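Local coordinates for sporulation and cell division protein SsgA (PDB 6SLC) that probably takes part in sporulation-specific cell division in Streptomyces, as a member of a family that includes the FtsZ-recruiting protein SsgB, at residues A45-D50 with E125-R130; F73-L78 with V135-E140; W94-R97 with G102-C105. All blocks are in the same frame, centred on the assembly; numbering follows the deposited sequence.

Contact 1 (A45-D50 with E125-R130); sequences AGLRYD and ESFLKR
The ring of F127 lies against strand 40-50 where L47 and Y49 point toward helix 121-134. CB of L47 sits over one face of the ring in a CH-pi contact, 4.0 Å from the centroid of the F127 ring and 23° off its normal. At the edge, the ring's leading atom CZ meets the backbone N of Y49 in the ring plane, and Y49 CB lies 4.0 Å from F127 CZ. F127 gets there with CG anti to its backbone N (chi1 167°). The contact is a helix packed on a beta sheet. The two segment axes run nearly parallel, 9.8 Å apart at closest approach. V57 and C27 of the flanking strands also touch F127. With an alanine in place of F127, L47 CB would probably lose the ring face it lies on, leaving a gap between helix and strand. The ring of Y49 leads away from F127 but stays buried, and its OH bonds to the backbone O of P54. R48 is the exposed side: it points away from the helix, and R48 NE forms a salt bridge with D50 OD1 at 2.8 Å whose hydrogen bond is bent and weak.

Contact 2 (F73-L78 with V135-E140); sequences FARDLL and VPPGTE
R75, in the first turn of helix 75-81, holds V135 and E140 of the loop after helix 121-134. Its CB points toward that loop. CG lies anti to the backbone N (chi1 178°), which sends the chain outward before it bends at chi3 (72°). The side chain touches Y49 and V57 of the sheet. NE gives its hydrogen to a water, which donates to E140 OE2, 2.7 Å away. Beyond CZ, both terminal nitrogens grip one atom, the backbone O of V135, the first residue to leave the helix. R75 NH2 to V135 O is 2.8 Å and R75 NH1 to V135 O is 3.0 Å. This oxygen lies close to the guanidinium plane. NH1 also bonds to T131 OG1 in that helix. NH2 has a second partner: R75 NH2 forms a salt bridge with E140 OE2 at 3.1 Å. The carboxylate is met from above its plane, and the two flat groups stand 81° apart. P137 CG lies over one guanidinium face, near its rim. G138 N bonds to E140 OE1, and T139 OG1 and T139 N both bond to P136 O. The backbone angles of G138 favour glycine, since a CB would press on the carbonyl O of P137. Two arginine N-H groups on one carbonyl O thus hold the place where helix 121-134 passes into a type II beta turn, P136 to T139.

Contact 3 (W94-R97 with G102-C105); sequences WPSR and GVVC
A beta hairpin joins strand 91-98 to strand 101-109, and its paired residues meet here in antiparallel register. W94 with C105 and S96 with V103 are hydrogen-bonded pairs. P95 with V104 and R97 with G102 are non-hydrogen-bonded pairs. C105 N to W94 O is the shortest of the four backbone bonds, 2.7 Å. W94 N bonds back to C105 O at 3.1 Å. S96 N to V103 O and V103 N to S96 O are both 3.0 Å, but V103 N stands above the plane of the S96 carbonyl. P95 has no N-H to give, but its CA lies 3.5 Å from V103 O in a CA-H...O contact. The side chains of W94, S96, V103 and C105 share one face of the hairpin. With CG of W94 between the backbone N and the carbonyl carbon (chi1 71°), the indole folds back across the neighbouring strand. C105 CB sits over its face, 3.3 Å from W94 CE2, in a CH-pi contact. C105 SG makes an oblique sulfur-aromatic contact, 4.2 Å from the centroid of the five-membered ring of W94. C105 SG also lies 3.9 Å from S96 CB. On the other face, the guanidinium of R97 lies over G102 N. A cross-strand cysteine against an indole face thus sits in an antiparallel hairpin at one border of the chain's sheet.

From the N terminus, the chain first reaches 45-50 in strand 40-50, whose partner, helix 121-134, comes much later in the chain. Next comes 73-78, where strand 67-74 turns into helix 75-81. Strands 91-98 and 101-109 then close contact 3 at once, as a local hairpin. This short loop lies within the longer loops of contacts 1 and 2. Residues 125-130 complete contact 1, and 135-140 complete contact 2, so these two loops cross. Contacts 1 and 2 also touch, through Y49 with R75 and V135 and through L128 with R75 and L78. Contact 3 stands apart, its centre about 17 Å from that of contact 1. Together they join both helices, the loop after helix 121-134 and the sheet.

Contact 1 (A45-D50 with E125-R130)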
ATOM      1  N   ALA A  45      16.036  -3.050   0.160  1.00 55.07           N
ATOM      2  CA  ALA A  45      15.011  -3.550   1.093  1.00 52.26           C
ATOM      3  C   ALA A  45      14.427  -2.357   1.821  1.00 51.66           C
ATOM      4  O   ALA A  45      15.179  -1.428   2.121  1.00 62.22           O
ATOM      5  CB  ALA A  45      15.606  -4.541   2.040  1.00 55.52           C
ATOM      6  N   GLY A  46      13.108  -2.353   1.968  1.00 49.41           N
ATOM      7  CA  GLY A  46      12.385  -1.412   2.832  1.00 46.09           C
ATOM      8  C   GLY A  46      12.023  -2.110   4.123  1.00 46.17           C
ATOM      9  O   GLY A  46      11.512  -3.239   4.059  1.00 46.17           O
ATOM     10  N   LEU A  47      12.366  -1.507   5.253  1.00 44.27           N
ATOM     11  CA  LEU A  47      11.930  -1.987   6.579  1.00 43.93           C
ATOM     12  C   LEU A  47      10.861  -1.014   7.058  1.00 43.66           C
ATOM     13  O   LEU A  47      10.988   0.195   6.799  1.00 46.12           O
ATOM     14  CB  LEU A  47      13.126  -2.036   7.529  1.00 43.16           C
ATOM     15  CG  LEU A  47      14.251  -2.991   7.151  1.00 47.16           C
ATOM     16  CD1 LEU A  47      15.265  -3.055   8.297  1.00 53.79           C
ATOM     17  CD2 LEU A  47      13.753  -4.395   6.818  1.00 54.89           C
ATOM     18  N   ARG A  48       9.826  -1.538   7.685  1.00 44.47           N
ATOM     19  CA  ARG A  48       8.691  -0.742   8.208  1.00 47.89           C
ATOM     20  C   ARG A  48       8.371  -1.287   9.612  1.00 46.49           C
ATOM     21  O   ARG A  48       8.359  -2.521   9.801  1.00 47.48           O
ATOM     22  CB  ARG A  48       7.606  -0.861   7.135  1.00 53.69           C
ATOM     23  CG  ARG A  48       6.197  -0.409   7.472  1.00 65.68           C
ATOM     24  CD  ARG A  48       5.220  -1.298   6.693  1.00 64.85           C
ATOM     25  NE  ARG A  48       3.880  -0.889   7.038  1.00 69.99           N
ATOM     26  CZ  ARG A  48       3.257   0.157   6.526  1.00 76.88           C
ATOM     27  NH1 ARG A  48       3.850   0.891   5.597  1.00 89.75           N
ATOM     28  NH2 ARG A  48       2.030   0.455   6.928  1.00 74.10           N
ATOM     29  N   TYR A  49       8.244  -0.396  10.584  1.00 43.09           N
ATOM     30  CA  TYR A  49       7.745  -0.707  11.939  1.00 44.87           C
ATOM     31  C   TYR A  49       6.417   0.022  12.153  1.00 42.48           C
ATOM     32  O   TYR A  49       6.388   1.241  11.962  1.00 45.80           O
ATOM     33  CB  TYR A  49       8.782  -0.307  12.978  1.00 47.20           C
ATOM     34  CG  TYR A  49       8.353  -0.624  14.381  1.00 52.94           C
ATOM     35  CD1 TYR A  49       8.365  -1.932  14.843  1.00 53.48           C
ATOM     36  CD2 TYR A  49       7.927   0.378  15.245  1.00 55.98           C
ATOM     37  CE1 TYR A  49       7.977  -2.243  16.133  1.00 49.03           C
ATOM     38  CE2 TYR A  49       7.526   0.084  16.538  1.00 54.59           C
ATOM     39  CZ  TYR A  49       7.551  -1.234  16.977  1.00 51.03           C
ATOM     40  OH  TYR A  49       7.173  -1.539  18.239  1.00 48.44           O
ATOM     41  N   ASP A  50       5.374  -0.720  12.528  1.00 40.49           N
ATOM     42  CA  ASP A  50       4.012  -0.203  12.797  1.00 43.94           C
ATOM     43  C   ASP A  50       3.716  -0.356  14.293  1.00 46.67           C
ATOM     44  O   ASP A  50       3.749  -1.468  14.781  1.00 51.96           O
ATOM     45  CB  ASP A  50       2.993  -0.908  11.906  1.00 47.17           C
ATOM     46  CG  ASP A  50       3.223  -0.635  10.427  1.00 53.17           C
ATOM     47  OD1 ASP A  50       3.960  -1.388   9.832  1.00 61.68           O
ATOM     48  OD2 ASP A  50       2.710   0.357   9.900  1.00 62.28           O
ATOM     49  N   GLU A 125      20.819  -1.068  13.068  1.00 57.39           N
ATOM     50  CA  GLU A 125      20.748  -0.683  14.503  1.00 57.08           C
ATOM     51  C   GLU A 125      20.087   0.695  14.624  1.00 53.62           C
ATOM     52  O   GLU A 125      19.289   0.912  15.546  1.00 54.36           O
ATOM     53  CB  GLU A 125      22.127  -0.691  15.159  1.00 64.74           C
ATOM     54  CG  GLU A 125      22.086  -0.271  16.628  1.00 77.88           C
ATOM     55  CD  GLU A 125      23.162  -0.849  17.540  1.00 88.90           C
ATOM     56  OE1 GLU A 125      24.332  -0.879  17.119  1.00 86.68           O
ATOM     57  OE2 GLU A 125      22.816  -1.297  18.659  1.00 94.90           O
ATOM     58  N   SER A 126      20.400   1.590  13.707  1.00 49.67           N
ATOM     59  CA  SER A 126      19.895   2.981  13.713  1.00 56.27           C
ATOM     60  C   SER A 126      18.379   2.971  13.469  1.00 49.83           C
ATOM     61  O   SER A 126      17.646   3.740  14.141  1.00 53.35           O
ATOM     62  CB  SER A 126      20.655   3.808  12.693  1.00 58.77           C
ATOM     63  OG  SER A 126      19.864   4.901  12.257  1.00 70.16           O
ATOM     64  N   PHE A 127      17.910   2.106  12.567  1.00 45.96           N
ATOM     65  CA  PHE A 127      16.461   1.902  12.314  1.00 46.70           C
ATOM     66  C   PHE A 127      15.790   1.337  13.581  1.00 49.41           C
ATOM     67  O   PHE A 127      14.757   1.883  14.036  1.00 48.63           O
ATOM     68  CB  PHE A 127      16.222   1.004  11.098  1.00 44.74           C
ATOM     69  CG  PHE A 127      14.799   0.516  11.002  1.00 40.36           C
ATOM     70  CD1 PHE A 127      13.748   1.389  10.720  1.00 44.48           C
ATOM     71  CD2 PHE A 127      14.505  -0.807  11.272  1.00 43.53           C
ATOM     72  CE1 PHE A 127      12.448   0.914  10.643  1.00 45.90           C
ATOM     73  CE2 PHE A 127      13.206  -1.279  11.201  1.00 43.76           C
ATOM     74  CZ  PHE A 127      12.183  -0.421  10.886  1.00 45.87           C
ATOM     75  N   LEU A 128      16.369   0.289  14.176  1.00 43.95           N
ATOM     76  CA  LEU A 128      15.764  -0.323  15.386  1.00 46.74           C
ATOM     77  C   LEU A 128      15.708   0.707  16.527  1.00 48.08           C
ATOM     78  O   LEU A 128      14.699   0.696  17.258  1.00 44.99           O
ATOM     79  CB  LEU A 128      16.545  -1.578  15.769  1.00 46.91           C
ATOM     80  CG  LEU A 128      16.385  -2.760  14.819  1.00 47.11           C
ATOM     81  CD1 LEU A 128      17.292  -3.907  15.223  1.00 51.52           C
ATOM     82  CD2 LEU A 128      14.943  -3.224  14.764  1.00 47.20           C
ATOM     83  N   LYS A 129      16.701   1.595  16.650  1.00 46.22           N
ATOM     84  CA  LYS A 129      16.718   2.664  17.692  1.00 45.75           C
ATOM     85  C   LYS A 129      15.569   3.639  17.449  1.00 47.02           C
ATOM     86  O   LYS A 129      14.956   4.082  18.429  1.00 50.97           O
ATOM     87  CB  LYS A 129      18.064   3.380  17.767  1.00 52.71           C
ATOM     88  CG  LYS A 129      19.157   2.586  18.488  1.00 61.05           C
ATOM     89  CD  LYS A 129      20.463   3.345  18.650  1.00 78.57           C
ATOM     90  CE  LYS A 129      21.517   2.595  19.443  1.00 89.84           C
ATOM     91  NZ  LYS A 129      22.852   3.240  19.335  1.00 95.56           N
ATOM     92  N   ARG A 130      15.236   3.909  16.192  1.00 45.74           N
ATOM     93  CA  ARG A 130      14.076   4.772  15.857  1.00 47.51           C
ATOM     94  C   ARG A 130      12.782   4.048  16.248  1.00 44.44           C
ATOM     95  O   ARG A 130      11.891   4.701  16.822  1.00 48.24           O
ATOM     96  CB  ARG A 130      14.161   5.209  14.391  1.00 51.00           C
ATOM     97  CG  ARG A 130      15.299   6.194  14.146  1.00 50.37           C
ATOM     98  CD  ARG A 130      15.579   6.441  12.684  1.00 51.24           C
ATOM     99  NE  ARG A 130      14.324   6.855  12.081  1.00 51.52           N
ATOM    100  CZ  ARG A 130      13.810   6.358  10.962  1.00 53.91           C
ATOM    101  NH1 ARG A 130      14.491   5.469  10.244  1.00 58.10           N
ATOM    102  NH2 ARG A 130      12.618   6.779  10.573  1.00 48.29           N
TER

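Contact 2 (F73-L78 with V135-E140)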
ATOM      1  N   PHE A  73       9.446 -10.235  10.481  1.00 46.41           N
ATOM      2  CA  PHE A  73      10.379 -10.641  11.553  1.00 42.63           C
ATOM      3  C   PHE A  73       9.844 -10.156  12.893  1.00 42.26           C
ATOM      4  O   PHE A  73       9.158  -9.116  12.931  1.00 46.67           O
ATOM      5  CB  PHE A  73      11.760 -10.036  11.343  1.00 45.72           C
ATOM      6  CG  PHE A  73      12.411 -10.400  10.041  1.00 48.91           C
ATOM      7  CD1 PHE A  73      13.000 -11.639   9.886  1.00 56.03           C
ATOM      8  CD2 PHE A  73      12.467  -9.501   8.987  1.00 52.75           C
ATOM      9  CE1 PHE A  73      13.636 -11.971   8.697  1.00 64.00           C
ATOM     10  CE2 PHE A  73      13.075  -9.846   7.791  1.00 54.88           C
ATOM     11  CZ  PHE A  73      13.644 -11.087   7.639  1.00 56.33           C
ATOM     12  N   ALA A  74      10.158 -10.889  13.962  1.00 42.61           N
ATOM     13  CA  ALA A  74      10.089 -10.381  15.347  1.00 41.37           C
ATOM     14  C   ALA A  74      11.122  -9.261  15.480  1.00 39.16           C
ATOM     15  O   ALA A  74      12.305  -9.490  15.134  1.00 40.52           O
ATOM     16  CB  ALA A  74      10.342 -11.485  16.336  1.00 45.31           C
ATOM     17  N   ARG A  75      10.701  -8.080  15.918  1.00 34.95           N
ATOM     18  CA  ARG A  75      11.664  -6.983  16.169  1.00 38.30           C
ATOM     19  C   ARG A  75      12.776  -7.519  17.083  1.00 41.96           C
ATOM     20  O   ARG A  75      13.960  -7.232  16.794  1.00 47.20           O
ATOM     21  CB  ARG A  75      10.967  -5.749  16.754  1.00 38.18           C
ATOM     22  CG  ARG A  75      11.957  -4.640  17.068  1.00 36.59           C
ATOM     23  CD  ARG A  75      11.338  -3.321  17.402  1.00 40.39           C
ATOM     24  NE  ARG A  75      10.691  -3.326  18.712  1.00 43.49           N
ATOM     25  CZ  ARG A  75      10.318  -2.227  19.358  1.00 45.71           C
ATOM     26  NH1 ARG A  75      10.561  -1.024  18.847  1.00 44.59           N
ATOM     27  NH2 ARG A  75       9.717  -2.334  20.528  1.00 47.82           N
ATOM     28  N   ASP A  76      12.427  -8.286  18.121  1.00 45.74           N
ATOM     29  CA  ASP A  76      13.384  -8.747  19.181  1.00 48.45           C
ATOM     30  C   ASP A  76      14.432  -9.695  18.582  1.00 46.52           C
ATOM     31  O   ASP A  76      15.554  -9.715  19.089  1.00 59.34           O
ATOM     32  CB  ASP A  76      12.655  -9.372  20.373  1.00 52.74           C
ATOM     33  CG  ASP A  76      11.881 -10.644  20.050  1.00 53.69           C
ATOM     34  OD1 ASP A  76      12.519 -11.710  20.077  1.00 51.41           O
ATOM     35  OD2 ASP A  76      10.642 -10.547  19.764  1.00 49.15           O
ATOM     36  N   LEU A  77      14.094 -10.417  17.517  1.00 48.28           N
ATOM     37  CA  LEU A  77      15.034 -11.328  16.813  1.00 48.44           C
ATOM     38  C   LEU A  77      16.092 -10.516  16.061  1.00 49.91           C
ATOM     39  O   LEU A  77      17.266 -10.887  16.124  1.00 49.44           O
ATOM     40  CB  LEU A  77      14.249 -12.229  15.857  1.00 52.62           C
ATOM     41  CG  LEU A  77      15.116 -13.180  15.032  1.00 60.81           C
ATOM     42  CD1 LEU A  77      15.211 -14.541  15.689  1.00 65.22           C
ATOM     43  CD2 LEU A  77      14.585 -13.312  13.622  1.00 66.25           C
ATOM     44  N   LEU A  78      15.694  -9.454  15.356  1.00 53.31           N
ATOM     45  CA  LEU A  78      16.650  -8.566  14.644  1.00 52.10           C
ATOM     46  C   LEU A  78      17.520  -7.836  15.663  1.00 50.57           C
ATOM     47  O   LEU A  78      18.741  -7.737  15.437  1.00 49.63           O
ATOM     48  CB  LEU A  78      15.878  -7.567  13.776  1.00 56.00           C
ATOM     49  CG  LEU A  78      15.149  -8.183  12.587  1.00 54.00           C
ATOM     50  CD1 LEU A  78      14.391  -7.116  11.821  1.00 53.61           C
ATOM     51  CD2 LEU A  78      16.128  -8.928  11.697  1.00 52.35           C
ATOM     52  N   VAL A 135       8.246   2.880  20.294  1.00 51.80           N
ATOM     53  CA  VAL A 135       7.740   1.841  21.250  1.00 48.04           C
ATOM     54  C   VAL A 135       8.945   1.204  21.915  1.00 43.98           C
ATOM     55  O   VAL A 135       9.559   0.299  21.351  1.00 43.87           O
ATOM     56  CB  VAL A 135       6.888   0.768  20.553  1.00 48.17           C
ATOM     57  CG1 VAL A 135       6.413  -0.299  21.529  1.00 50.23           C
ATOM     58  CG2 VAL A 135       5.704   1.377  19.814  1.00 47.02           C
ATOM     59  N   PRO A 136       9.337   1.665  23.119  1.00 44.60           N
ATOM     60  CA  PRO A 136      10.483   1.079  23.807  1.00 47.10           C
ATOM     61  C   PRO A 136      10.245  -0.418  23.987  1.00 43.76           C
ATOM     62  O   PRO A 136       9.143  -0.834  24.338  1.00 38.41           O
ATOM     63  CB  PRO A 136      10.543   1.855  25.126  1.00 49.06           C
ATOM     64  CG  PRO A 136       9.898   3.170  24.790  1.00 46.00           C
ATOM     65  CD  PRO A 136       8.751   2.783  23.874  1.00 50.49           C
ATOM     66  N   PRO A 137      11.249  -1.276  23.709  1.00 45.88           N
ATOM     67  CA  PRO A 137      11.137  -2.699  24.019  1.00 46.99           C
ATOM     68  C   PRO A 137      10.749  -2.860  25.500  1.00 47.61           C
ATOM     69  O   PRO A 137      11.275  -2.134  26.342  1.00 45.82           O
ATOM     70  CB  PRO A 137      12.534  -3.267  23.732  1.00 46.50           C
ATOM     71  CG  PRO A 137      13.140  -2.293  22.765  1.00 48.19           C
ATOM     72  CD  PRO A 137      12.558  -0.937  23.138  1.00 46.22           C
ATOM     73  N   GLY A 138       9.812  -3.767  25.770  1.00 48.70           N
ATOM     74  CA  GLY A 138       9.233  -3.979  27.102  1.00 44.97           C
ATOM     75  C   GLY A 138       7.881  -3.321  27.250  1.00 45.93           C
ATOM     76  O   GLY A 138       7.179  -3.679  28.220  1.00 47.75           O
ATOM     77  N   THR A 139       7.513  -2.403  26.350  1.00 44.15           N
ATOM     78  CA  THR A 139       6.218  -1.672  26.394  1.00 47.62           C
ATOM     79  C   THR A 139       5.289  -2.125  25.265  1.00 49.59           C
ATOM     80  O   THR A 139       4.172  -1.565  25.175  1.00 48.84           O
ATOM     81  CB  THR A 139       6.439  -0.152  26.336  1.00 48.73           C
ATOM     82  OG1 THR A 139       6.899   0.202  25.034  1.00 50.75           O
ATOM     83  CG2 THR A 139       7.429   0.343  27.374  1.00 44.94           C
ATOM     84  N   GLU A 140       5.693  -3.095  24.441  1.00 45.05           N
ATOM     85  CA  GLU A 140       4.863  -3.539  23.284  1.00 47.12           C
ATOM     86  C   GLU A 140       3.445  -3.875  23.767  1.00 46.33           C
ATOM     87  O   GLU A 140       2.485  -3.613  23.010  1.00 53.60           O
ATOM     88  CB  GLU A 140       5.460  -4.741  22.541  1.00 46.00           C
ATOM     89  CG  GLU A 140       6.837  -4.483  21.933  1.00 44.05           C
ATOM     90  CD  GLU A 140       8.022  -4.682  22.880  1.00 48.77           C
ATOM     91  OE1 GLU A 140       7.820  -4.730  24.122  1.00 51.95           O
ATOM     92  OE2 GLU A 140       9.151  -4.783  22.381  1.00 50.39           O
TER
HETATM   93  O   HOH W   1      10.482  -5.945  20.282  1.00 40.74           O

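Contact 3 (W94-R97 with G102-C105)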
ATOM      1  N   TRP A  94      22.734 -13.589  12.793  1.00 57.17           N
ATOM      2  CA  TRP A  94      23.996 -13.489  13.570  1.00 64.74           C
ATOM      3  C   TRP A  94      24.850 -12.329  13.064  1.00 60.72           C
ATOM      4  O   TRP A  94      24.830 -11.997  11.878  1.00 54.09           O
ATOM      5  CB  TRP A  94      24.760 -14.821  13.549  1.00 66.48           C
ATOM      6  CG  TRP A  94      25.373 -15.164  12.228  1.00 68.97           C
ATOM      7  CD1 TRP A  94      26.621 -14.831  11.787  1.00 73.62           C
ATOM      8  CD2 TRP A  94      24.766 -15.918  11.167  1.00 70.52           C
ATOM      9  NE1 TRP A  94      26.831 -15.325  10.525  1.00 74.14           N
ATOM     10  CE2 TRP A  94      25.716 -16.004  10.124  1.00 67.06           C
ATOM     11  CE3 TRP A  94      23.514 -16.511  10.990  1.00 74.47           C
ATOM     12  CZ2 TRP A  94      25.449 -16.658   8.925  1.00 71.88           C
ATOM     13  CZ3 TRP A  94      23.255 -17.164   9.807  1.00 78.42           C
ATOM     14  CH2 TRP A  94      24.209 -17.239   8.789  1.00 74.42           C
ATOM     15  N   PRO A  95      25.624 -11.678  13.963  1.00 58.01           N
ATOM     16  CA  PRO A  95      26.537 -10.600  13.576  1.00 63.58           C
ATOM     17  C   PRO A  95      27.843 -11.167  13.007  1.00 68.65           C
ATOM     18  O   PRO A  95      28.197 -12.306  13.301  1.00 76.26           O
ATOM     19  CB  PRO A  95      26.806  -9.854  14.891  1.00 56.06           C
ATOM     20  CG  PRO A  95      26.663 -10.937  15.956  1.00 54.67           C
ATOM     21  CD  PRO A  95      25.680 -11.955  15.409  1.00 54.98           C
ATOM     22  N   SER A  96      28.527 -10.367  12.201  1.00 71.87           N
ATOM     23  CA  SER A  96      29.729 -10.782  11.436  1.00 72.02           C
ATOM     24  C   SER A  96      30.356  -9.538  10.813  1.00 68.50           C
ATOM     25  O   SER A  96      29.896  -8.413  11.128  1.00 63.34           O
ATOM     26  CB  SER A  96      29.363 -11.820  10.411  1.00 74.31           C
ATOM     27  OG  SER A  96      30.468 -12.165   9.607  1.00 74.34           O
ATOM     28  N   ARG A  97      31.393  -9.719  10.003  1.00 74.62           N
ATOM     29  CA  ARG A  97      32.034  -8.603   9.262  1.00 87.91           C
ATOM     30  C   ARG A  97      32.242  -9.060   7.825  1.00 89.24           C
ATOM     31  O   ARG A  97      32.394 -10.273   7.610  1.00 83.37           O
ATOM     32  CB  ARG A  97      33.353  -8.175   9.907  1.00 90.96           C
ATOM     33  CG  ARG A  97      33.240  -7.929  11.403  1.00101.85           C
ATOM     34  CD  ARG A  97      34.454  -7.200  11.927  1.00109.97           C
ATOM     35  NE  ARG A  97      34.548  -5.847  11.398  1.00113.41           N
ATOM     36  CZ  ARG A  97      33.954  -4.780  11.926  1.00104.58           C
ATOM     37  NH1 ARG A  97      33.196  -4.899  13.003  1.00106.94           N
ATOM     38  NH2 ARG A  97      34.113  -3.595  11.366  1.00101.74           N
ATOM     39  N   GLY A 102      30.815  -3.986   9.662  1.00 76.95           N
ATOM     40  CA  GLY A 102      29.927  -4.799  10.509  1.00 76.08           C
ATOM     41  C   GLY A 102      28.627  -5.096   9.778  1.00 73.42           C
ATOM     42  O   GLY A 102      28.027  -4.161   9.233  1.00 72.60           O
ATOM     43  N   VAL A 103      28.224  -6.366   9.740  1.00 70.42           N
ATOM     44  CA  VAL A 103      26.995  -6.823   9.040  1.00 71.28           C
ATOM     45  C   VAL A 103      26.202  -7.726   9.976  1.00 69.82           C
ATOM     46  O   VAL A 103      26.795  -8.322  10.890  1.00 64.68           O
ATOM     47  CB  VAL A 103      27.324  -7.547   7.725  1.00 71.45           C
ATOM     48  CG1 VAL A 103      27.980  -6.602   6.730  1.00 70.56           C
ATOM     49  CG2 VAL A 103      28.172  -8.785   7.977  1.00 73.64           C
ATOM     50  N   VAL A 104      24.897  -7.793   9.756  1.00 70.24           N
ATOM     51  CA  VAL A 104      24.030  -8.835  10.355  1.00 66.51           C
ATOM     52  C   VAL A 104      23.698  -9.802   9.221  1.00 68.24           C
ATOM     53  O   VAL A 104      23.236  -9.359   8.154  1.00 70.59           O
ATOM     54  CB  VAL A 104      22.794  -8.212  11.018  1.00 64.53           C
ATOM     55  CG1 VAL A 104      21.791  -9.254  11.459  1.00 62.42           C
ATOM     56  CG2 VAL A 104      23.199  -7.347  12.194  1.00 69.51           C
ATOM     57  N   CYS A 105      24.017 -11.072   9.423  1.00 68.81           N
ATOM     58  CA  CYS A 105      23.728 -12.145   8.450  1.00 68.35           C
ATOM     59  C   CYS A 105      22.300 -12.620   8.717  1.00 63.69           C
ATOM     60  O   CYS A 105      21.964 -12.831   9.890  1.00 66.48           O
ATOM     61  CB  CYS A 105      24.776 -13.244   8.554  1.00 71.13           C
ATOM     62  SG  CYS A 105      26.423 -12.737   7.977  1.00 76.19           S
TER